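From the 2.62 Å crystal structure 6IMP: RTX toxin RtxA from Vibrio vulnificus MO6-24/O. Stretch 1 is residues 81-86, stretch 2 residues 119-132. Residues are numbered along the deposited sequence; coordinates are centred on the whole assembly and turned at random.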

ATOM      1  N   GLY A  81      12.084   6.251   0.685  1.00 81.17           N
ATOM      2  CA  GLY A  81      12.366   4.819   0.642  1.00 85.52           C
ATOM      3  C   GLY A  81      13.321   4.455  -0.478  1.00 83.48           C
ATOM      4  O   GLY A  81      14.246   5.206  -0.787  1.00 82.58           O
ATOM      5  N   TYR A  82      13.098   3.294  -1.085  1.00 84.14           N
ATOM      6  CA  TYR A  82      13.969   2.817  -2.156  1.00 77.62           C
ATOM      7  C   TYR A  82      13.207   2.542  -3.443  1.00 78.39           C
ATOM      8  O   TYR A  82      11.985   2.338  -3.452  1.00 66.56           O
ATOM      9  N   TYR A  83      13.951   2.612  -4.537  1.00 84.57           N
ATOM     10  CA  TYR A  83      13.564   2.016  -5.797  1.00 80.66           C
ATOM     11  C   TYR A  83      14.439   0.797  -5.998  1.00 82.63           C
ATOM     12  O   TYR A  83      15.646   0.934  -6.157  1.00 84.80           O
ATOM     13  N   HIS A  84      13.843  -0.392  -5.944  1.00 94.03           N
ATOM     14  CA  HIS A  84      14.578  -1.635  -6.228  1.00 91.06           C
ATOM     15  C   HIS A  84      14.341  -2.089  -7.674  1.00 92.13           C
ATOM     16  O   HIS A  84      13.198  -2.092  -8.139  1.00 82.14           O
ATOM     17  N   GLN A  85      15.399  -2.544  -8.353  1.00105.32           N
ATOM     18  CA  GLN A  85      15.297  -2.936  -9.779  1.00108.09           C
ATOM     19  C   GLN A  85      15.746  -4.362 -10.104  1.00103.68           C
ATOM     20  O   GLN A  85      16.459  -5.005  -9.330  1.00 96.91           O
ATOM     21  N   GLY A  86      15.312  -4.831 -11.272  1.00100.96           N
ATOM     22  CA  GLY A  86      15.617  -6.181 -11.748  1.00 98.86           C
ATOM     23  C   GLY A  86      17.030  -6.318 -12.281  1.00 90.07           C
ATOM     24  O   GLY A  86      17.669  -7.352 -12.095  1.00 94.18           O
ATOM     25  N   ILE A 119       8.879  -9.071   0.145  1.00 67.75           N
ATOM     26  CA  ILE A 119       8.135  -8.982  -1.134  1.00 73.64           C
ATOM     27  C   ILE A 119       8.992  -8.597  -2.356  1.00 79.58           C
ATOM     28  O   ILE A 119       8.716  -9.043  -3.479  1.00 69.69           O
ATOM     29  N   ARG A 120       9.997  -7.747  -2.163  1.00 81.97           N
ATOM     30  CA  ARG A 120      10.681  -7.148  -3.316  1.00 87.79           C
ATOM     31  C   ARG A 120      11.435  -8.194  -4.147  1.00 97.60           C
ATOM     32  O   ARG A 120      11.344  -8.211  -5.387  1.00 87.78           O
ATOM     33  N   ASN A 121      12.108  -9.106  -3.448  1.00103.21           N
ATOM     34  CA  ASN A 121      12.917 -10.135  -4.086  1.00 98.97           C
ATOM     35  C   ASN A 121      12.126 -10.867  -5.164  1.00101.14           C
ATOM     36  O   ASN A 121      12.588 -11.004  -6.298  1.00100.97           O
ATOM     37  N   HIS A 122      10.906 -11.278  -4.815  1.00100.49           N
ATOM     38  CA  HIS A 122      10.083 -12.124  -5.684  1.00 87.64           C
ATOM     39  C   HIS A 122       9.789 -11.458  -7.037  1.00 79.32           C
ATOM     40  O   HIS A 122       9.689 -12.143  -8.050  1.00 80.32           O
ATOM     41  N   TYR A 123       9.660 -10.129  -7.046  1.00 90.98           N
ATOM     42  CA  TYR A 123       9.463  -9.378  -8.305  1.00 94.64           C
ATOM     43  C   TYR A 123      10.795  -9.166  -9.039  1.00104.22           C
ATOM     44  O   TYR A 123      10.872  -9.339 -10.259  1.00104.22           O
ATOM     45  N   GLN A 124      11.824  -8.753  -8.299  1.00104.44           N
ATOM     46  CA  GLN A 124      13.135  -8.439  -8.887  1.00106.26           C
ATOM     47  C   GLN A 124      13.723  -9.637  -9.666  1.00112.69           C
ATOM     48  O   GLN A 124      14.164  -9.481 -10.809  1.00114.17           O
ATOM     49  N   LYS A 125      13.673 -10.825  -9.051  1.00111.41           N
ATOM     50  CA  LYS A 125      14.030 -12.121  -9.695  1.00 97.65           C
ATOM     51  C   LYS A 125      13.498 -12.378 -11.093  1.00 97.91           C
ATOM     52  O   LYS A 125      14.057 -13.174 -11.845  1.00103.98           O
ATOM     53  N   GLN A 126      12.366 -11.773 -11.401  1.00 99.85           N
ATOM     54  CA  GLN A 126      11.774 -11.880 -12.724  1.00100.05           C
ATOM     55  C   GLN A 126      12.015 -10.587 -13.499  1.00 92.04           C
ATOM     56  O   GLN A 126      11.235 -10.226 -14.388  1.00 83.95           O
ATOM     57  N   GLY A 127      13.103  -9.896 -13.156  1.00 83.49           N
ATOM     58  CA  GLY A 127      13.438  -8.610 -13.763  1.00103.05           C
ATOM     59  C   GLY A 127      12.280  -7.618 -13.831  1.00119.77           C
ATOM     60  O   GLY A 127      11.955  -7.104 -14.910  1.00119.10           O
ATOM     61  N   ILE A 128      11.647  -7.376 -12.680  1.00125.28           N
ATOM     62  CA  ILE A 128      10.639  -6.312 -12.523  1.00118.31           C
ATOM     63  C   ILE A 128      11.089  -5.347 -11.412  1.00115.85           C
ATOM     64  O   ILE A 128      11.524  -5.788 -10.337  1.00111.07           O
ATOM     65  N   ASP A 129      11.000  -4.039 -11.681  1.00101.82           N
ATOM     66  CA  ASP A 129      11.378  -3.020 -10.686  1.00 97.19           C
ATOM     67  C   ASP A 129      10.239  -2.826  -9.705  1.00 90.30           C
ATOM     68  O   ASP A 129       9.069  -2.886 -10.082  1.00 86.43           O
ATOM     69  N   MET A 130      10.579  -2.554  -8.451  1.00 86.14           N
ATOM     70  CA  MET A 130       9.570  -2.272  -7.439  1.00 81.66           C
ATOM     71  C   MET A 130       9.860  -0.954  -6.737  1.00 82.81           C
ATOM     72  O   MET A 130      10.942  -0.787  -6.151  1.00 78.42           O
ATOM     73  N   LEU A 131       8.899  -0.021  -6.817  1.00 80.07           N
ATOM     74  CA  LEU A 131       8.948   1.231  -6.028  1.00 82.56           C
ATOM     75  C   LEU A 131       8.368   1.018  -4.640  1.00 72.41           C
ATOM     76  O   LEU A 131       7.222   0.596  -4.504  1.00 73.62           O
ATOM     77  N   ALA A 132       9.149   1.363  -3.621  1.00 67.44           N
ATOM     78  CA  ALA A 132       8.787   1.078  -2.232  1.00 72.49           C
ATOM     79  C   ALA A 132       9.047   2.267  -1.317  1.00 71.07           C
ATOM     80  O   ALA A 132      10.129   2.387  -0.718  1.00 60.88           O
TER

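A short antiparallel strand pair shows how side chains at the end of a ladder can take over where the backbone hydrogen bonds stop. In this chain of the RTX toxin RtxA, strand 81-84 runs against strand 129-132 at 173°, and two hydrogen-bonded pairs fix the register. His-84 O accepts from Met-130 N at 2.7 Å, while His-84 N donates to Met-130 O at 2.9 Å. Two residues along, Ala-132 N reaches Tyr-82 O at 3.0 Å and Tyr-82 N reaches Ala-132 O at 3.1 Å. Tyr-83 and Leu-131 form the non-hydrogen-bonded pair between them.

Beyond His-84 the first stretch leaves the strand, and its polar backbone groups are met by side chains. Gln-124, from the helix that precedes the second strand, has chi1 m and chi2 t; its CA-to-CB bond points sideways, but the extended chain carries the amide across, and NE2 donates to Gln-85 O at 2.9 Å in a nearly straight bond (173°). Gln-124 NE2 also lies 3.4 Å from His-84 CB, so the amide packs against the base of the histidine. Asp-129, with chi1 m and its CB directed toward the first stretch, receives the next amide: Gly-86 N donates to Asp-129 OD1 at 3.1 Å. The position of that oxygen is less certain, because the model places it too close to a neighbouring atom. Asp-129 OD2 accepts a weak hydrogen bond from Tyr-83 OH at 3.2 Å and is also bonded elsewhere in the structure.

Alternation then sorts the remaining side chains. Tyr-83 and Leu-131 share one face of the sheet. Tyr-83 takes chi1 t, which brings the end of its ring nearer the second stretch, with OH 3.1 Å from Asp-129 CB; Leu-131 (chi1 t, chi2 p) sets its CD1 at the ring edge, 4.1 Å from Tyr-83 CD1. The tyrosine thus combines an apolar contact along its ring with a polar one at its tip.

The face bearing Tyr-82, His-84, Met-130 and Ala-132 is organised around His-84, which has the largest area covered by the other stretch. Its chi1 is m, at -39°, and its chi2 of -85° presents one ring face to Arg-120, whose CD sits 3.3 Å from the centroid of the His-84 ring, only 11° off the normal. This is a CH-pi contact made by the aliphatic part of the arginine, which has chi1 p and chi2 t. Ala-132 CB approaches His-84 NE2 at 3.9 Å, while His-84 ND1 is hydrogen-bonded elsewhere in the structure. Tyr-82 (chi1 m) and Met-130 (chi1 t) start on this face, but their ends lead away.

At the margins the glycines allow close backbone approach. Gly-81 CA lies 3.6 Å from Ala-132 O, and an ideal CB there would clash with that oxygen. Gly-86 CA and Gly-127 CA are 3.8 Å apart; a CB on Gly-86 would run into Gly-127 CA.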

ATOM      1  CB  TYR A  82      14.737   1.569  -1.727  1.00 66.02           C
ATOM      2  CG  TYR A  82      15.531   1.737  -0.451  1.00 68.46           C
ATOM      3  CD1 TYR A  82      14.894   1.813   0.777  1.00 65.20           C
ATOM      4  CD2 TYR A  82      16.924   1.775  -0.468  1.00 72.96           C
ATOM      5  CE1 TYR A  82      15.612   1.947   1.952  1.00 70.29           C
ATOM      6  CE2 TYR A  82      17.657   1.895   0.706  1.00 72.45           C
ATOM      7  CZ  TYR A  82      17.000   1.988   1.916  1.00 72.60           C
ATOM      8  OH  TYR A  82      17.724   2.120   3.097  1.00 70.89           O
ATOM      9  CB  TYR A  83      13.803   3.009  -6.922  1.00 76.26           C
ATOM     10  CG  TYR A  83      13.234   2.572  -8.234  1.00 74.55           C
ATOM     11  CD1 TYR A  83      11.924   2.870  -8.570  1.00 76.71           C
ATOM     12  CD2 TYR A  83      14.002   1.862  -9.147  1.00 74.24           C
ATOM     13  CE1 TYR A  83      11.384   2.473  -9.784  1.00 81.04           C
ATOM     14  CE2 TYR A  83      13.478   1.464 -10.365  1.00 78.00           C
ATOM     15  CZ  TYR A  83      12.167   1.772 -10.682  1.00 81.36           C
ATOM     16  OH  TYR A  83      11.632   1.375 -11.889  1.00 82.39           O
ATOM     17  CB  HIS A  84      14.137  -2.762  -5.300  1.00 91.02           C
ATOM     18  CG  HIS A  84      13.877  -2.345  -3.887  1.00 88.06           C
ATOM     19  ND1 HIS A  84      14.877  -2.259  -2.941  1.00 87.86           N
ATOM     20  CD2 HIS A  84      12.716  -2.142  -3.222  1.00 87.61           C
ATOM     21  CE1 HIS A  84      14.350  -1.962  -1.767  1.00 82.55           C
ATOM     22  NE2 HIS A  84      13.038  -1.890  -1.907  1.00 92.51           N
ATOM     23  CB  GLN A  85      16.021  -1.935 -10.696  1.00111.84           C
ATOM     24  CG  GLN A  85      17.500  -1.748 -10.432  1.00119.21           C
ATOM     25  CD  GLN A  85      17.902  -0.286 -10.471  1.00127.71           C
ATOM     26  OE1 GLN A  85      17.664   0.407 -11.463  1.00122.85           O
ATOM     27  NE2 GLN A  85      18.484   0.200  -9.376  1.00125.29           N
ATOM     28  CB  ILE A 119       6.919  -8.005  -1.029  1.00 73.19           C
ATOM     29  CG1 ILE A 119       5.959  -8.470   0.081  1.00 81.39           C
ATOM     30  CG2 ILE A 119       6.148  -7.926  -2.353  1.00 61.77           C
ATOM     31  CD1 ILE A 119       4.875  -7.475   0.460  1.00 76.13           C
ATOM     32  CB  ARG A 120      11.604  -5.997  -2.892  1.00 90.65           C
ATOM     33  CG  ARG A 120      12.792  -6.374  -2.025  1.00 88.06           C
ATOM     34  CD  ARG A 120      13.484  -5.132  -1.482  1.00 90.74           C
ATOM     35  NE  ARG A 120      13.943  -5.342  -0.107  1.00103.70           N
ATOM     36  CZ  ARG A 120      15.212  -5.521   0.270  1.00102.03           C
ATOM     37  NH1 ARG A 120      16.208  -5.461  -0.627  1.00 84.70           N
ATOM     38  NH2 ARG A 120      15.489  -5.740   1.566  1.00 96.30           N
ATOM     39  CB  ASN A 121      13.419 -11.132  -3.039  1.00103.10           C
ATOM     40  CG  ASN A 121      14.673 -11.853  -3.479  1.00107.82           C
ATOM     41  OD1 ASN A 121      15.519 -11.284  -4.168  1.00110.64           O
ATOM     42  ND2 ASN A 121      14.810 -13.108  -3.065  1.00112.34           N
ATOM     43  CB  HIS A 122       8.770 -12.511  -4.988  1.00 84.65           C
ATOM     44  CG  HIS A 122       8.946 -13.359  -3.761  1.00 83.06           C
ATOM     45  ND1 HIS A 122       9.017 -14.734  -3.806  1.00 81.61           N
ATOM     46  CD2 HIS A 122       8.987 -13.027  -2.449  1.00 87.31           C
ATOM     47  CE1 HIS A 122       9.123 -15.210  -2.575  1.00 80.92           C
ATOM     48  NE2 HIS A 122       9.107 -14.196  -1.733  1.00 76.66           N
ATOM     49  CB  TYR A 123       8.818  -8.005  -8.057  1.00 82.97           C
ATOM     50  CG  TYR A 123       7.318  -7.990  -7.743  1.00 75.80           C
ATOM     51  CD1 TYR A 123       6.367  -8.253  -8.726  1.00 68.68           C
ATOM     52  CD2 TYR A 123       6.857  -7.591  -6.482  1.00 71.04           C
ATOM     53  CE1 TYR A 123       5.007  -8.186  -8.444  1.00 72.33           C
ATOM     54  CE2 TYR A 123       5.506  -7.517  -6.187  1.00 62.72           C
ATOM     55  CZ  TYR A 123       4.581  -7.811  -7.163  1.00 71.82           C
ATOM     56  OH  TYR A 123       3.233  -7.731  -6.863  1.00 63.52           O
ATOM     57  CB  GLN A 124      14.108  -7.953  -7.798  1.00104.45           C
ATOM     58  CG  GLN A 124      13.771  -6.566  -7.234  1.00 99.80           C
ATOM     59  CD  GLN A 124      14.733  -6.105  -6.131  1.00 94.57           C
ATOM     60  OE1 GLN A 124      14.498  -6.346  -4.944  1.00 86.03           O
ATOM     61  NE2 GLN A 124      15.808  -5.420  -6.523  1.00 85.19           N
ATOM     62  CB  LYS A 125      13.442 -13.277  -8.897  1.00 92.64           C
ATOM     63  CG  LYS A 125      14.342 -13.790  -7.795  1.00102.77           C
ATOM     64  CD  LYS A 125      13.580 -14.676  -6.819  1.00106.28           C
ATOM     65  CE  LYS A 125      13.556 -16.132  -7.255  1.00102.00           C
ATOM     66  NZ  LYS A 125      12.802 -16.960  -6.276  1.00 99.38           N
ATOM     67  CB  GLN A 126      10.273 -12.169 -12.604  1.00109.30           C
ATOM     68  CG  GLN A 126       9.903 -13.126 -11.468  1.00107.21           C
ATOM     69  CD  GLN A 126       8.422 -13.444 -11.431  1.00102.85           C
ATOM     70  OE1 GLN A 126       7.719 -13.309 -12.434  1.00100.33           O
ATOM     71  NE2 GLN A 126       7.935 -13.846 -10.265  1.00105.40           N
ATOM     72  CB  ILE A 128       9.244  -6.901 -12.188  1.00114.85           C
ATOM     73  CG1 ILE A 128       8.737  -7.758 -13.353  1.00114.97           C
ATOM     74  CG2 ILE A 128       8.235  -5.795 -11.898  1.00107.84           C
ATOM     75  CD1 ILE A 128       7.542  -8.628 -13.012  1.00114.87           C
ATOM     76  CB  ASP A 129      11.695  -1.660 -11.330  1.00102.50           C
ATOM     77  CG  ASP A 129      12.684  -1.757 -12.468  1.00100.85           C
ATOM     78  OD1 ASP A 129      13.772  -2.316 -12.261  1.00101.58           O
ATOM     79  OD2 ASP A 129      12.376  -1.256 -13.571  1.00100.18           O
ATOM     80  CB  MET A 130       9.528  -3.395  -6.424  1.00 70.80           C
ATOM     81  CG  MET A 130       8.266  -3.401  -5.599  1.00 70.44           C
ATOM     82  SD  MET A 130       8.497  -4.281  -4.058  1.00 69.91           S
ATOM     83  CE  MET A 130       6.868  -4.985  -3.893  1.00 79.12           C
ATOM     84  CB  LEU A 131       8.185   2.376  -6.715  1.00 81.57           C
ATOM     85  CG  LEU A 131       8.065   3.661  -5.862  1.00 83.91           C
ATOM     86  CD1 LEU A 131       9.439   4.256  -5.598  1.00 84.73           C
ATOM     87  CD2 LEU A 131       7.146   4.718  -6.476  1.00 86.13           C
ATOM     88  CB  ALA A 132       9.541  -0.139  -1.736  1.00 75.79           C
TER